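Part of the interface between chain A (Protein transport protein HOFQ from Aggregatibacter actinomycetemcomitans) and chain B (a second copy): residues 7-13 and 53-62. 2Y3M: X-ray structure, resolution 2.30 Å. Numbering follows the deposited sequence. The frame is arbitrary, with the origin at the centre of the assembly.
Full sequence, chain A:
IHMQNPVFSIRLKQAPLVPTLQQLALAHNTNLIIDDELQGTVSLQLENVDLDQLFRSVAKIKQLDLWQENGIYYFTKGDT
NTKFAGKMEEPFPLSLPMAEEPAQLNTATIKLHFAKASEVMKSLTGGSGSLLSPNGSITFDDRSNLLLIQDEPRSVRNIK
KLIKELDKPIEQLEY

Chain A 7-13: VFSIRLK
Chain B 53-62: QLFRSVAKIK

A:Ile10 forms the centre of a contact, between a strand of chain A (7-13) and a helix of chain B (53-62), whose side chains are all apolar. Its CG2 lies 3.6 Å from B:Val58 CG2 and 3.8 Å from B:Leu54 CD1, so one methyl group bridges two residues that are a helical turn apart. A:Ile10 is t at both chi1 and chi2; B:Leu54 is t,p and B:Val58 t.

The two axes run nearly parallel, N to C, at a crossing angle of -22° and approach to 9.3 Å. Register is set by A:Phe8 opposite B:Leu54 (CA to CA 7.1 Å) and A:Leu12 opposite B:Val58 (CA to CA 8.3 Å). The strand is extended, with phi from -143 to -89° and psi from 120 to 149°, so alternate residues A:Phe8, A:Ile10 and A:Leu12 direct CB toward the helix. The helix, with phi from -73 to -53° and psi from -51 to -32°, answers with B:Leu54, B:Val58 and B:Ile61 on one face, its backbone bonded i to i+4, as from B:Val58 N to B:Leu54 O (3.0 Å).

Beyond the centre, B:Leu54 CD2 packs 3.7 Å from both A:Phe8 CB and A:Phe8 O. The A:Phe8 ring (chi1 -66°, chi2 -89°) leads away, leaving its CB to make the side-chain contact. At the other end A:Leu12 (m,t) places CD1 4.1 Å from B:Ile61 CG2 (B:Ile61 is m,t) and CD2 4.3 Å from B:Val58 CG1, a looser fit.

These six residues are buried, and the stretches cover 341 Å² together. No hydrogen bond crosses between them; their apolar side chains suit burial because they leave no polar side-chain group there without a partner. Outside, A:Arg11 (t,t,m) and A:Lys13 (t,t,t,p) are out of the helix's reach and partly exposed, while B:Lys62 (m,t,t,m) starts sideways and its end comes nearer, though NZ bonds elsewhere in the structure.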

# COMPACT_ATOMS: atom_id res chain seq x y z
N VAL A 7 -1.93 -26.57 3.87
CA VAL A 7 -2.21 -25.14 3.79
C VAL A 7 -1.96 -24.58 2.40
O VAL A 7 -1.08 -25.06 1.68
CB VAL A 7 -1.38 -24.30 4.82
CG1 VAL A 7 -1.83 -24.56 6.26
CG2 VAL A 7 0.14 -24.52 4.65
N PHE A 8 -2.74 -23.57 2.04
CA PHE A 8 -2.41 -22.72 0.90
C PHE A 8 -1.54 -21.57 1.40
O PHE A 8 -1.83 -20.96 2.44
CB PHE A 8 -3.68 -22.18 0.24
CG PHE A 8 -4.52 -23.24 -0.41
CD1 PHE A 8 -4.30 -23.61 -1.74
CD2 PHE A 8 -5.53 -23.89 0.30
CE1 PHE A 8 -5.07 -24.60 -2.35
CE2 PHE A 8 -6.31 -24.88 -0.30
CZ PHE A 8 -6.08 -25.23 -1.63
N SER A 9 -0.49 -21.28 0.65
CA SER A 9 0.50 -20.29 1.04
C SER A 9 0.76 -19.29 -0.08
O SER A 9 0.75 -19.64 -1.25
CB SER A 9 1.81 -20.98 1.41
OG SER A 9 2.80 -20.02 1.71
N ILE A 10 0.98 -18.03 0.31
CA ILE A 10 1.34 -16.98 -0.64
C ILE A 10 2.36 -16.03 -0.01
O ILE A 10 2.25 -15.66 1.16
CB ILE A 10 0.09 -16.21 -1.15
CG1 ILE A 10 0.42 -15.38 -2.39
CG2 ILE A 10 -0.52 -15.35 -0.04
CD1 ILE A 10 -0.81 -15.00 -3.22
N ARG A 11 3.38 -15.67 -0.79
CA ARG A 11 4.37 -14.72 -0.33
C ARG A 11 4.08 -13.35 -0.96
O ARG A 11 3.89 -13.25 -2.17
CB ARG A 11 5.79 -15.21 -0.63
CG ARG A 11 6.90 -14.31 -0.06
CD ARG A 11 8.28 -14.94 -0.19
NE ARG A 11 8.46 -16.03 0.77
CZ ARG A 11 9.02 -15.90 1.97
NH1 ARG A 11 9.46 -14.71 2.38
NH2 ARG A 11 9.14 -16.95 2.77
N LEU A 12 4.03 -12.32 -0.13
CA LEU A 12 3.88 -10.95 -0.61
C LEU A 12 5.17 -10.19 -0.35
O LEU A 12 5.61 -10.06 0.80
CB LEU A 12 2.70 -10.22 0.07
CG LEU A 12 1.27 -10.76 -0.10
CD1 LEU A 12 0.27 -9.82 0.56
CD2 LEU A 12 0.90 -10.97 -1.56
N LYS A 13 5.78 -9.70 -1.42
CA LYS A 13 7.05 -8.99 -1.35
C LYS A 13 6.76 -7.54 -1.68
O LYS A 13 6.12 -7.24 -2.69
CB LYS A 13 8.05 -9.60 -2.34
CG LYS A 13 9.45 -8.99 -2.34
CD LYS A 13 10.36 -9.77 -3.28
CE LYS A 13 11.49 -8.92 -3.84
NZ LYS A 13 12.65 -8.84 -2.92
N GLN B 53 -10.15 -17.94 1.83
CA GLN B 53 -9.82 -17.20 3.03
C GLN B 53 -8.43 -16.58 2.91
O GLN B 53 -8.20 -15.47 3.38
CB GLN B 53 -9.93 -18.10 4.27
CG GLN B 53 -10.37 -17.37 5.54
CD GLN B 53 -11.86 -17.04 5.58
OE1 GLN B 53 -12.60 -17.35 4.65
NE2 GLN B 53 -12.29 -16.42 6.67
N LEU B 54 -7.52 -17.29 2.25
CA LEU B 54 -6.20 -16.75 1.92
C LEU B 54 -6.31 -15.51 1.01
O LEU B 54 -5.68 -14.49 1.28
CB LEU B 54 -5.30 -17.82 1.29
CG LEU B 54 -3.85 -17.42 0.93
CD1 LEU B 54 -3.01 -17.18 2.18
CD2 LEU B 54 -3.20 -18.48 0.06
N PHE B 55 -7.12 -15.61 -0.05
CA PHE B 55 -7.34 -14.51 -0.99
C PHE B 55 -7.87 -13.26 -0.28
O PHE B 55 -7.45 -12.14 -0.59
CB PHE B 55 -8.31 -14.89 -2.11
CG PHE B 55 -7.72 -15.78 -3.17
CD1 PHE B 55 -6.38 -15.66 -3.56
CD2 PHE B 55 -8.51 -16.73 -3.82
CE1 PHE B 55 -5.85 -16.48 -4.55
CE2 PHE B 55 -7.98 -17.54 -4.82
CZ PHE B 55 -6.65 -17.42 -5.19
N ARG B 56 -8.79 -13.47 0.66
CA ARG B 56 -9.39 -12.37 1.42
C ARG B 56 -8.35 -11.70 2.32
O ARG B 56 -8.37 -10.48 2.46
CB ARG B 56 -10.59 -12.86 2.23
CG ARG B 56 -11.87 -12.91 1.40
CD ARG B 56 -12.88 -13.91 1.95
NE ARG B 56 -13.40 -13.53 3.26
CZ ARG B 56 -14.58 -13.89 3.74
NH1 ARG B 56 -15.40 -14.64 3.00
NH2 ARG B 56 -14.96 -13.50 4.94
N SER B 57 -7.46 -12.50 2.91
CA SER B 57 -6.35 -11.97 3.69
C SER B 57 -5.45 -11.10 2.82
O SER B 57 -5.02 -10.04 3.25
CB SER B 57 -5.53 -13.11 4.31
OG SER B 57 -6.19 -13.68 5.43
N VAL B 58 -5.19 -11.57 1.60
CA VAL B 58 -4.34 -10.85 0.65
C VAL B 58 -4.98 -9.52 0.27
O VAL B 58 -4.33 -8.47 0.36
CB VAL B 58 -4.04 -11.72 -0.60
CG1 VAL B 58 -3.35 -10.91 -1.70
CG2 VAL B 58 -3.17 -12.90 -0.22
N ALA B 59 -6.25 -9.58 -0.13
CA ALA B 59 -7.03 -8.39 -0.45
C ALA B 59 -7.01 -7.37 0.67
O ALA B 59 -6.81 -6.18 0.42
CB ALA B 59 -8.47 -8.78 -0.80
N LYS B 60 -7.21 -7.82 1.91
CA LYS B 60 -7.25 -6.93 3.07
C LYS B 60 -5.91 -6.23 3.31
O LYS B 60 -5.87 -5.04 3.63
CB LYS B 60 -7.69 -7.66 4.35
CG LYS B 60 -9.11 -8.21 4.30
CD LYS B 60 -10.18 -7.14 4.49
CE LYS B 60 -11.52 -7.59 3.91
NZ LYS B 60 -11.96 -8.93 4.39
N ILE B 61 -4.82 -6.98 3.15
CA ILE B 61 -3.47 -6.42 3.25
C ILE B 61 -3.20 -5.38 2.15
O ILE B 61 -2.60 -4.34 2.41
CB ILE B 61 -2.38 -7.53 3.26
CG1 ILE B 61 -2.49 -8.35 4.55
CG2 ILE B 61 -0.98 -6.93 3.13
CD1 ILE B 61 -1.76 -9.67 4.50
N LYS B 62 -3.68 -5.68 0.94
CA LYS B 62 -3.57 -4.77 -0.20
C LYS B 62 -4.36 -3.48 0.02
O LYS B 62 -3.96 -2.42 -0.45
CB LYS B 62 -4.02 -5.46 -1.49
CG LYS B 62 -2.98 -6.41 -2.08
CD LYS B 62 -3.52 -7.11 -3.33
CE LYS B 62 -2.47 -8.01 -3.98
NZ LYS B 62 -1.52 -7.26 -4.86